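Local coordinates for orotidine 5'-phosphate decarboxylase (Pyrococcus horikoshii, PDB 2CZD), which probably catalyses the decarboxylation of orotidine 5'-monophosphate to UMP, the last step of de novo UMP biosynthesis, working as a homodimer, at residues B[59-64]-B[86-91]; B[73-76]-B[81-84]; B[6-11]-B[187-192]. All coordinates share one frame; numbering follows the deposited sequence.

Interaction 1: B[59-64]-B[86-91]; sequences KLADIP and TFVGRD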
ATOM      1  N   LYS B  59       4.472   2.975   0.854  1.00  7.95           N
ATOM      2  CA  LYS B  59       3.342   3.918   0.756  1.00  8.50           C
ATOM      3  C   LYS B  59       2.146   3.293   1.461  1.00  8.20           C
ATOM      4  O   LYS B  59       1.045   3.170   0.903  1.00  9.35           O
ATOM      5  CB  LYS B  59       3.018   4.262  -0.698  1.00 11.30           C
ATOM      6  CG  LYS B  59       4.152   5.026  -1.378  1.00  8.77           C
ATOM      7  CD  LYS B  59       3.728   5.642  -2.716  1.00 12.08           C
ATOM      8  CE  LYS B  59       4.884   6.359  -3.438  1.00 11.96           C
ATOM      9  NZ  LYS B  59       5.982   5.413  -3.845  1.00 13.47           N
ATOM     10  N   LEU B  60       2.381   2.906   2.714  1.00  7.13           N
ATOM     11  CA  LEU B  60       1.330   2.255   3.500  1.00  8.97           C
ATOM     12  C   LEU B  60       0.099   3.145   3.593  1.00  8.29           C
ATOM     13  O   LEU B  60       0.197   4.358   3.852  1.00  8.55           O
ATOM     14  CB  LEU B  60       1.820   1.880   4.899  1.00  7.80           C
ATOM     15  CG  LEU B  60       2.914   0.794   4.947  1.00  7.94           C
ATOM     16  CD1 LEU B  60       3.223   0.492   6.429  1.00  8.38           C
ATOM     17  CD2 LEU B  60       2.492  -0.467   4.174  1.00 11.17           C
ATOM     18  N   ALA B  61      -1.055   2.516   3.391  1.00  8.08           N
ATOM     19  CA  ALA B  61      -2.333   3.225   3.362  1.00  7.48           C
ATOM     20  C   ALA B  61      -3.448   2.337   3.923  1.00  8.80           C
ATOM     21  O   ALA B  61      -4.588   2.344   3.446  1.00  9.83           O
ATOM     22  CB  ALA B  61      -2.643   3.607   1.911  1.00 10.17           C
ATOM     23  N   ASP B  62      -3.117   1.544   4.924  1.00  8.50           N
ATOM     24  CA  ASP B  62      -4.129   0.675   5.502  1.00  7.87           C
ATOM     25  C   ASP B  62      -4.631   1.204   6.852  1.00  8.99           C
ATOM     26  O   ASP B  62      -4.259   2.314   7.301  1.00  8.71           O
ATOM     27  CB  ASP B  62      -3.548  -0.739   5.672  1.00  9.31           C
ATOM     28  CG  ASP B  62      -4.558  -1.823   5.325  1.00 10.46           C
ATOM     29  OD1 ASP B  62      -5.643  -1.841   5.933  1.00 11.90           O
ATOM     30  OD2 ASP B  62      -4.271  -2.661   4.448  1.00 14.11           O
ATOM     31  N   ILE B  63      -5.504   0.421   7.494  1.00  9.28           N
ATOM     32  CA  ILE B  63      -6.006   0.796   8.808  1.00  9.10           C
ATOM     33  C   ILE B  63      -4.830   0.735   9.793  1.00 10.74           C
ATOM     34  O   ILE B  63      -3.830   0.032   9.566  1.00  9.68           O
ATOM     35  CB  ILE B  63      -7.155  -0.129   9.268  1.00 12.22           C
ATOM     36  CG1 ILE B  63      -6.651  -1.543   9.530  1.00 14.21           C
ATOM     37  CG2 ILE B  63      -8.219  -0.161   8.192  1.00 15.25           C
ATOM     38  CD1 ILE B  63      -7.764  -2.483  10.047  1.00 15.66           C
ATOM     39  N   PRO B  64      -4.929   1.456  10.911  1.00 10.53           N
ATOM     40  CA  PRO B  64      -3.826   1.459  11.877  1.00  9.48           C
ATOM     41  C   PRO B  64      -3.234   0.117  12.271  1.00  8.48           C
ATOM     42  O   PRO B  64      -2.018  -0.064  12.201  1.00 10.93           O
ATOM     43  CB  PRO B  64      -4.400   2.229  13.066  1.00  8.32           C
ATOM     44  CG  PRO B  64      -5.327   3.208  12.397  1.00  9.71           C
ATOM     45  CD  PRO B  64      -6.011   2.365  11.332  1.00 11.71           C
ATOM     46  N   THR B  86      -0.162  10.014   3.939  1.00  7.78           N
ATOM     47  CA  THR B  86      -0.753  10.930   4.910  1.00  6.96           C
ATOM     48  C   THR B  86      -2.283  10.858   4.819  1.00  8.18           C
ATOM     49  O   THR B  86      -2.975  11.046   5.821  1.00  8.84           O
ATOM     50  CB  THR B  86      -0.347  12.393   4.599  1.00  8.27           C
ATOM     51  OG1 THR B  86       1.080  12.481   4.591  1.00  8.29           O
ATOM     52  CG2 THR B  86      -0.859  13.354   5.658  1.00 11.88           C
ATOM     53  N   PHE B  87      -2.791  10.578   3.611  1.00  7.71           N
ATOM     54  CA  PHE B  87      -4.238  10.583   3.289  1.00  8.93           C
ATOM     55  C   PHE B  87      -5.146   9.754   4.185  1.00  9.12           C
ATOM     56  O   PHE B  87      -6.272  10.155   4.460  1.00 10.09           O
ATOM     57  CB  PHE B  87      -4.419  10.108   1.819  1.00 10.03           C
ATOM     58  CG  PHE B  87      -5.469  10.848   1.010  1.00 16.45           C
ATOM     59  CD1 PHE B  87      -6.807  10.836   1.376  1.00 17.88           C
ATOM     60  CD2 PHE B  87      -5.112  11.508  -0.165  1.00 14.05           C
ATOM     61  CE1 PHE B  87      -7.785  11.485   0.575  1.00 12.39           C
ATOM     62  CE2 PHE B  87      -6.101  12.160  -0.970  1.00 11.61           C
ATOM     63  CZ  PHE B  87      -7.415  12.138  -0.581  1.00 11.60           C
ATOM     64  N   VAL B  88      -4.652   8.614   4.654  1.00  7.57           N
ATOM     65  CA  VAL B  88      -5.456   7.702   5.442  1.00  7.92           C
ATOM     66  C   VAL B  88      -5.664   8.133   6.887  1.00 10.30           C
ATOM     67  O   VAL B  88      -6.495   7.570   7.586  1.00  9.66           O
ATOM     68  CB  VAL B  88      -4.858   6.264   5.307  1.00  9.38           C
ATOM     69  CG1 VAL B  88      -5.669   5.231   6.075  1.00 10.09           C
ATOM     70  CG2 VAL B  88      -4.875   5.877   3.821  1.00 14.66           C
ATOM     71  N   GLY B  89      -4.921   9.136   7.337  1.00  7.04           N
ATOM     72  CA  GLY B  89      -5.135   9.600   8.695  1.00  7.87           C
ATOM     73  C   GLY B  89      -3.908   9.539   9.579  1.00  8.33           C
ATOM     74  O   GLY B  89      -2.989   8.765   9.331  1.00  8.60           O
ATOM     75  N   ARG B  90      -3.917  10.364  10.621  1.00  7.84           N
ATOM     76  CA  ARG B  90      -2.815  10.432  11.573  1.00  7.80           C
ATOM     77  C   ARG B  90      -2.637   9.134  12.376  1.00  9.29           C
ATOM     78  O   ARG B  90      -1.511   8.777  12.721  1.00  9.39           O
ATOM     79  CB  ARG B  90      -3.050  11.602  12.528  1.00  8.59           C
ATOM     80  CG  ARG B  90      -3.007  12.948  11.822  1.00 13.37           C
ATOM     81  CD  ARG B  90      -3.614  14.029  12.719  1.00 15.76           C
ATOM     82  NE  ARG B  90      -3.457  15.405  12.222  1.00 24.28           N
ATOM     83  CZ  ARG B  90      -4.143  15.976  11.225  1.00 28.31           C
ATOM     84  NH1 ARG B  90      -5.077  15.314  10.540  1.00 26.19           N
ATOM     85  NH2 ARG B  90      -3.919  17.263  10.941  1.00 29.46           N
ATOM     86  N   ASP B  91      -3.728   8.432  12.671  1.00  7.82           N
ATOM     87  CA  ASP B  91      -3.606   7.181  13.407  1.00  8.33           C
ATOM     88  C   ASP B  91      -2.858   6.138  12.588  1.00  9.06           C
ATOM     89  O   ASP B  91      -2.012   5.421  13.128  1.00 10.67           O
ATOM     90  CB  ASP B  91      -4.973   6.652  13.907  1.00  8.89           C
ATOM     91  CG  ASP B  91      -6.066   6.657  12.843  1.00 12.64           C
ATOM     92  OD1 ASP B  91      -7.216   6.312  13.198  1.00 10.51           O
ATOM     93  OD2 ASP B  91      -5.807   6.991  11.680  1.00  8.31           O
TER
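D62 OD1 is gripped by both subunits of the dimer: the backbone N of I63 donates to its anti lone pair over 2.8 Å (N-H...O angle 153°), and K59 NZ of the second subunit forms a salt bridge with it. D62 belongs to the loop that leaves strand 53-60 at the C-terminal ends of the TIM-barrel strands, and this loop runs beside the equivalent one after strand 81-85. There a type I turn from T86 to G89, closed by G89 N to T86 O, presents V88. V88 turns CG1 away from its own backbone N (chi1 -178°), which brings both methyls against the neighbouring loop: CG1 lies 3.5 Å from D62 O, while CG2 meets A61 CB at 3.7 Å. The two carbonyls under the valine have polar partners, D62 O in S92 OG and A61 O in H85 NE2 of the second subunit. I63 and G89 sit at the N-cap positions of helices 64-76 and 90-97, and P64 and D91 in their first turns also touch. There, where the carboxylate of D91 is held by G112 of the second subunit, P64 CG packs 3.6 Å from D91 CG.

Interaction 2: B[73-76]-B[81-84]; sequences KVFG and YVIV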
ATOM      1  N   LYS B  73       6.854  -6.219  10.775  1.00  9.34           N
ATOM      2  CA  LYS B  73       7.575  -7.196   9.955  1.00 11.69           C
ATOM      3  C   LYS B  73       8.724  -6.571   9.143  1.00 11.34           C
ATOM      4  O   LYS B  73       9.830  -7.116   9.077  1.00 12.74           O
ATOM      5  CB  LYS B  73       6.593  -7.860   8.985  1.00 11.19           C
ATOM      6  CG  LYS B  73       7.160  -8.989   8.158  1.00 13.83           C
ATOM      7  CD  LYS B  73       7.322 -10.243   9.020  1.00 17.97           C
ATOM      8  CE  LYS B  73       7.723 -11.448   8.166  1.00 20.25           C
ATOM      9  NZ  LYS B  73       7.914 -12.640   9.058  1.00 20.91           N
ATOM     10  N   VAL B  74       8.457  -5.424   8.522  1.00 10.43           N
ATOM     11  CA  VAL B  74       9.446  -4.759   7.679  1.00  9.04           C
ATOM     12  C   VAL B  74      10.581  -4.098   8.472  1.00  9.21           C
ATOM     13  O   VAL B  74      11.749  -4.245   8.101  1.00  9.70           O
ATOM     14  CB  VAL B  74       8.709  -3.758   6.748  1.00 11.95           C
ATOM     15  CG1 VAL B  74       9.682  -2.971   5.910  1.00 13.60           C
ATOM     16  CG2 VAL B  74       7.782  -4.542   5.827  1.00 12.48           C
ATOM     17  N   PHE B  75      10.275  -3.384   9.554  1.00  8.64           N
ATOM     18  CA  PHE B  75      11.355  -2.814  10.378  1.00  9.28           C
ATOM     19  C   PHE B  75      12.092  -4.009  10.977  1.00 12.22           C
ATOM     20  O   PHE B  75      13.318  -3.992  11.134  1.00 13.23           O
ATOM     21  CB  PHE B  75      10.803  -1.953  11.515  1.00  9.53           C
ATOM     22  CG  PHE B  75      10.343  -0.577  11.078  1.00  8.59           C
ATOM     23  CD1 PHE B  75      11.210   0.292  10.406  1.00 10.45           C
ATOM     24  CD2 PHE B  75       9.072  -0.126  11.401  1.00  9.44           C
ATOM     25  CE1 PHE B  75      10.801   1.600  10.071  1.00 10.94           C
ATOM     26  CE2 PHE B  75       8.660   1.162  11.070  1.00  9.42           C
ATOM     27  CZ  PHE B  75       9.523   2.029  10.406  1.00 10.02           C
ATOM     28  N   GLY B  76      11.327  -5.051  11.296  1.00 11.73           N
ATOM     29  CA  GLY B  76      11.891  -6.271  11.858  1.00 13.84           C
ATOM     30  C   GLY B  76      12.923  -6.945  10.965  1.00 16.53           C
ATOM     31  O   GLY B  76      13.908  -7.523  11.443  1.00 15.01           O
ATOM     32  N   TYR B  81      13.601   2.940   7.519  1.00 10.26           N
ATOM     33  CA  TYR B  81      12.519   3.912   7.315  1.00 10.29           C
ATOM     34  C   TYR B  81      11.422   3.278   6.494  1.00  9.51           C
ATOM     35  O   TYR B  81      11.691   2.454   5.626  1.00 11.42           O
ATOM     36  CB  TYR B  81      12.972   5.160   6.528  1.00 10.93           C
ATOM     37  CG  TYR B  81      14.227   5.813   7.026  1.00  9.95           C
ATOM     38  CD1 TYR B  81      15.475   5.345   6.614  1.00 12.48           C
ATOM     39  CD2 TYR B  81      14.175   6.863   7.939  1.00 12.45           C
ATOM     40  CE1 TYR B  81      16.651   5.916   7.105  1.00 12.25           C
ATOM     41  CE2 TYR B  81      15.354   7.442   8.442  1.00 12.71           C
ATOM     42  CZ  TYR B  81      16.579   6.953   8.018  1.00 17.15           C
ATOM     43  OH  TYR B  81      17.737   7.472   8.559  1.00 17.50           O
ATOM     44  N   VAL B  82      10.178   3.680   6.752  1.00  8.01           N
ATOM     45  CA  VAL B  82       9.069   3.182   5.954  1.00  6.91           C
ATOM     46  C   VAL B  82       8.330   4.395   5.415  1.00  8.98           C
ATOM     47  O   VAL B  82       8.055   5.342   6.168  1.00  9.45           O
ATOM     48  CB  VAL B  82       8.068   2.339   6.812  1.00  8.12           C
ATOM     49  CG1 VAL B  82       6.794   2.083   6.025  1.00  9.84           C
ATOM     50  CG2 VAL B  82       8.705   1.000   7.203  1.00 10.43           C
ATOM     51  N   ILE B  83       8.048   4.384   4.108  1.00  7.74           N
ATOM     52  CA  ILE B  83       7.269   5.464   3.488  1.00  6.65           C
ATOM     53  C   ILE B  83       5.780   5.172   3.698  1.00  7.83           C
ATOM     54  O   ILE B  83       5.289   4.082   3.375  1.00  8.16           O
ATOM     55  CB  ILE B  83       7.596   5.592   1.989  1.00  7.09           C
ATOM     56  CG1 ILE B  83       9.055   6.032   1.859  1.00  7.24           C
ATOM     57  CG2 ILE B  83       6.664   6.626   1.297  1.00 10.58           C
ATOM     58  CD1 ILE B  83       9.579   6.161   0.407  1.00  8.85           C
ATOM     59  N   VAL B  84       5.064   6.160   4.231  1.00  7.12           N
ATOM     60  CA  VAL B  84       3.647   6.012   4.533  1.00  8.73           C
ATOM     61  C   VAL B  84       2.852   7.171   3.964  1.00  8.56           C
ATOM     62  O   VAL B  84       3.359   8.297   3.857  1.00  9.26           O
ATOM     63  CB  VAL B  84       3.420   5.974   6.068  1.00  9.68           C
ATOM     64  CG1 VAL B  84       4.192   4.832   6.681  1.00 15.16           C
ATOM     65  CG2 VAL B  84       3.849   7.310   6.679  1.00 11.77           C
TER
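The ring of F75 lies across V82, whose CG2 methyl sits under one face, 3.4 Å from the ring plane. It is displaced toward the rim rather than centred: the line from the F75 ring centroid to V82 CG2 is 3.8 Å long and leans 24° from the ring normal, a CH-pi contact. The nearest ring atom is F75 CZ, 3.5 Å from V82 CG2. Two torsions produce this. F75 carries its CG opposite the carbonyl carbon (chi1 -78°), which brings the end of the ring down toward the strand although its CB starts out alongside, and V82 sets CG2 opposite its own carbonyl carbon, beside the backbone N, facing the ring. At its edge, near the plane, the ring meets Y81, F75 CE1 standing 4.0 Å from Y81 CA. V74 approaches the methyl separately and more loosely, V74 CG1 being 4.3 Å from V82 CG2. These contacts seat the last turn of helix 64-76 on strand 81-85 within the beta-alpha-beta crossover that starts from strand 53-60. Alternation along the strand turns V82 toward the helix layer, where V96 of helix 90-97 touches both it and F75, whereas Y81 points away and reaches E53 OE2 through its OH. Shortening F75 to an alanine would probably leave V82 CG2 without its aromatic cover and open a gap between the helix end and the strand. L99, in the loop between helix 90-97 and strand 101-105, also touches F75.

Interaction 3: B[6-11]-B[187-192]; sequences LDVYEG and AIYNAP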
ATOM      1  N   LEU B   6      16.586   0.767  -5.674  1.00 11.72           N
ATOM      2  CA  LEU B   6      17.127  -0.516  -6.124  1.00 12.25           C
ATOM      3  C   LEU B   6      16.053  -1.416  -6.707  1.00 12.09           C
ATOM      4  O   LEU B   6      15.703  -2.473  -6.143  1.00 13.14           O
ATOM      5  CB  LEU B   6      17.833  -1.205  -4.962  1.00 14.01           C
ATOM      6  CG  LEU B   6      18.665  -2.440  -5.327  1.00 12.67           C
ATOM      7  CD1 LEU B   6      19.795  -2.018  -6.260  1.00 15.22           C
ATOM      8  CD2 LEU B   6      19.224  -3.058  -4.060  1.00 16.05           C
ATOM      9  N   ASP B   7      15.562  -0.991  -7.859  1.00 11.77           N
ATOM     10  CA  ASP B   7      14.483  -1.692  -8.527  1.00 13.70           C
ATOM     11  C   ASP B   7      15.017  -2.731  -9.505  1.00 15.77           C
ATOM     12  O   ASP B   7      14.737  -2.700 -10.699  1.00 16.72           O
ATOM     13  CB  ASP B   7      13.571  -0.673  -9.214  1.00 11.93           C
ATOM     14  CG  ASP B   7      12.919   0.291  -8.225  1.00 14.48           C
ATOM     15  OD1 ASP B   7      12.877  -0.028  -7.016  1.00 13.26           O
ATOM     16  OD2 ASP B   7      12.435   1.361  -8.658  1.00 17.03           O
ATOM     17  N   VAL B   8      15.806  -3.642  -8.948  1.00 16.04           N
ATOM     18  CA  VAL B   8      16.438  -4.734  -9.674  1.00 18.83           C
ATOM     19  C   VAL B   8      15.798  -5.949  -9.032  1.00 18.52           C
ATOM     20  O   VAL B   8      16.158  -6.347  -7.923  1.00 18.13           O
ATOM     21  CB  VAL B   8      17.948  -4.714  -9.434  1.00 18.85           C
ATOM     22  CG1 VAL B   8      18.603  -5.966 -10.020  1.00 20.43           C
ATOM     23  CG2 VAL B   8      18.525  -3.447 -10.052  1.00 18.40           C
ATOM     24  N   TYR B   9      14.841  -6.529  -9.744  1.00 21.84           N
ATOM     25  CA  TYR B   9      14.069  -7.633  -9.202  1.00 22.49           C
ATOM     26  C   TYR B   9      14.698  -9.009  -9.294  1.00 27.02           C
ATOM     27  O   TYR B   9      14.014 -10.027  -9.357  1.00 31.17           O
ATOM     28  CB  TYR B   9      12.669  -7.578  -9.820  1.00 22.10           C
ATOM     29  CG  TYR B   9      12.056  -6.188  -9.686  1.00 20.48           C
ATOM     30  CD1 TYR B   9      11.949  -5.570  -8.435  1.00 18.31           C
ATOM     31  CD2 TYR B   9      11.656  -5.461 -10.810  1.00 20.83           C
ATOM     32  CE1 TYR B   9      11.469  -4.267  -8.308  1.00 17.74           C
ATOM     33  CE2 TYR B   9      11.173  -4.156 -10.696  1.00 21.30           C
ATOM     34  CZ  TYR B   9      11.081  -3.564  -9.443  1.00 16.44           C
ATOM     35  OH  TYR B   9      10.588  -2.283  -9.340  1.00 19.58           O
ATOM     36  N   GLU B  10      16.024  -9.009  -9.284  1.00 30.27           N
ATOM     37  CA  GLU B  10      16.814 -10.221  -9.300  1.00 31.12           C
ATOM     38  C   GLU B  10      17.682 -10.089  -8.056  1.00 29.33           C
ATOM     39  O   GLU B  10      18.722  -9.431  -8.077  1.00 23.99           O
ATOM     40  CB  GLU B  10      17.679 -10.276 -10.549  1.00 35.05           C
ATOM     41  CG  GLU B  10      18.346 -11.611 -10.745  1.00 36.98           C
ATOM     42  CD  GLU B  10      18.899 -11.772 -12.148  1.00 41.55           C
ATOM     43  OE1 GLU B  10      18.250 -11.286 -13.102  1.00 43.20           O
ATOM     44  OE2 GLU B  10      19.973 -12.396 -12.300  1.00 42.98           O
ATOM     45  N   GLY B  11      17.225 -10.702  -6.970  1.00 28.13           N
ATOM     46  CA  GLY B  11      17.925 -10.637  -5.698  1.00 28.49           C
ATOM     47  C   GLY B  11      19.445 -10.598  -5.694  1.00 28.63           C
ATOM     48  O   GLY B  11      20.047  -9.671  -5.141  1.00 23.56           O
ATOM     49  N   ALA B 187      19.375   5.310 -13.678  1.00 11.67           N
ATOM     50  CA  ALA B 187      20.596   6.017 -14.051  1.00 13.39           C
ATOM     51  C   ALA B 187      21.800   5.353 -13.413  1.00 12.98           C
ATOM     52  O   ALA B 187      22.910   5.406 -13.956  1.00 15.43           O
ATOM     53  CB  ALA B 187      20.515   7.477 -13.655  1.00 13.84           C
ATOM     54  N   ILE B 188      21.582   4.721 -12.265  1.00 11.71           N
ATOM     55  CA  ILE B 188      22.652   4.010 -11.600  1.00 11.76           C
ATOM     56  C   ILE B 188      22.573   2.494 -11.778  1.00 13.94           C
ATOM     57  O   ILE B 188      23.519   1.884 -12.285  1.00 14.47           O
ATOM     58  CB  ILE B 188      22.672   4.319 -10.084  1.00 11.14           C
ATOM     59  CG1 ILE B 188      23.133   5.757  -9.865  1.00 10.37           C
ATOM     60  CG2 ILE B 188      23.647   3.412  -9.364  1.00 11.36           C
ATOM     61  CD1 ILE B 188      22.982   6.232  -8.392  1.00 11.99           C
ATOM     62  N   TYR B 189      21.456   1.869 -11.399  1.00 13.48           N
ATOM     63  CA  TYR B 189      21.444   0.409 -11.481  1.00 13.51           C
ATOM     64  C   TYR B 189      21.522  -0.237 -12.847  1.00 14.85           C
ATOM     65  O   TYR B 189      21.941  -1.392 -12.942  1.00 16.49           O
ATOM     66  CB  TYR B 189      20.276  -0.209 -10.681  1.00 13.33           C
ATOM     67  CG  TYR B 189      18.871   0.095 -11.155  1.00 15.63           C
ATOM     68  CD1 TYR B 189      18.036   0.946 -10.423  1.00 14.98           C
ATOM     69  CD2 TYR B 189      18.338  -0.540 -12.284  1.00 12.47           C
ATOM     70  CE1 TYR B 189      16.715   1.150 -10.792  1.00 15.09           C
ATOM     71  CE2 TYR B 189      17.024  -0.345 -12.658  1.00 14.08           C
ATOM     72  CZ  TYR B 189      16.214   0.503 -11.909  1.00 14.54           C
ATOM     73  OH  TYR B 189      14.909   0.725 -12.280  1.00 20.32           O
ATOM     74  N   ASN B 190      21.128   0.485 -13.892  1.00 13.70           N
ATOM     75  CA  ASN B 190      21.197  -0.057 -15.248  1.00 17.08           C
ATOM     76  C   ASN B 190      22.354   0.562 -16.039  1.00 18.33           C
ATOM     77  O   ASN B 190      22.454   0.384 -17.254  1.00 19.50           O
ATOM     78  CB  ASN B 190      19.865   0.159 -15.982  1.00 21.14           C
ATOM     79  CG  ASN B 190      18.868  -0.970 -15.737  1.00 24.32           C
ATOM     80  OD1 ASN B 190      17.704  -0.882 -16.139  1.00 29.63           O
ATOM     81  ND2 ASN B 190      19.320  -2.039 -15.081  1.00 20.94           N
ATOM     82  N   ALA B 191      23.240   1.280 -15.353  1.00 15.16           N
ATOM     83  CA  ALA B 191      24.385   1.897 -16.029  1.00 15.59           C
ATOM     84  C   ALA B 191      25.419   0.833 -16.380  1.00 15.17           C
ATOM     85  O   ALA B 191      25.463  -0.229 -15.771  1.00 15.15           O
ATOM     86  CB  ALA B 191      25.036   2.963 -15.128  1.00 14.96           C
ATOM     87  N   PRO B 192      26.261   1.105 -17.385  1.00 17.49           N
ATOM     88  CA  PRO B 192      27.290   0.125 -17.759  1.00 17.86           C
ATOM     89  C   PRO B 192      28.181  -0.135 -16.539  1.00 17.89           C
ATOM     90  O   PRO B 192      28.640  -1.267 -16.290  1.00 18.34           O
ATOM     91  CB  PRO B 192      28.043   0.832 -18.877  1.00 18.21           C
ATOM     92  CG  PRO B 192      26.972   1.637 -19.559  1.00 18.08           C
ATOM     93  CD  PRO B 192      26.179   2.203 -18.363  1.00 15.69           C
TER
HETATM   94  O   HOH W   1      13.351  -1.369 -12.828  1.00 21.48           O
HETATM   95  O   HOH W   2      13.276   2.394 -10.834  1.00 24.16           O
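Y189 lays one face of its ring over the backbone of D7, with D7 C 4.2 Å above the ring plane and displaced toward the rim. The hydroxyl end of the ring lies by the side chain, Y189 OH standing 3.6 Å from D7 CB. At the other end of the ring V8 slides past in the opposite direction and meets it obliquely, V8 CG2 lying 3.7 Å from Y189 CD2. Y189 holds its CG between its backbone N and carbonyl carbon (chi1 65°), a conformation that sends the ring off the end of helix 186-189 and across to the loop. Its hydroxyl is joined to D7 through two waters, each 2.7 Å from Y189 OH. One water donates to D7 O, and the other, lying in the plane of the ring at its edge, donates to D7 OD2 at 2.6 Å. Through these waters the tyrosine is linked to both the main chain and the carboxylate of one residue. D7 is also the centre of an inverse gamma turn with a weak V8 N to L6 O bond, and N31 touches its side chain. D7, like G185 and R186 just ahead of Y189, is assigned to the substrate site and probably contacts OMP; the contact joins the loop after the first strand to the short helix after the eighth, at the C-terminal rim of a TIM barrel where such active sites lie.

How the interactions relate
All three contacts belong to one barrel, and along the chain interaction 2 is nested within interaction 1, itself nested within interaction 3. Interactions 1 and 2 touch, their centres 13 Å apart: L60 N lies 3.2 Å from I83 O, a probable hydrogen bond between neighbouring strands. V82 of interaction 2 packs on L60, next to K59, the probable proton donor, whose side chain is about 8 Å from that of V82. Interaction 3 stands apart, its centre 30 Å from that of interaction 1, yet both hold residues of the probable substrate site. The D62 side chain lies about 4 Å from a bound dithiothreitol-type molecule, probably from the crystallisation liquor.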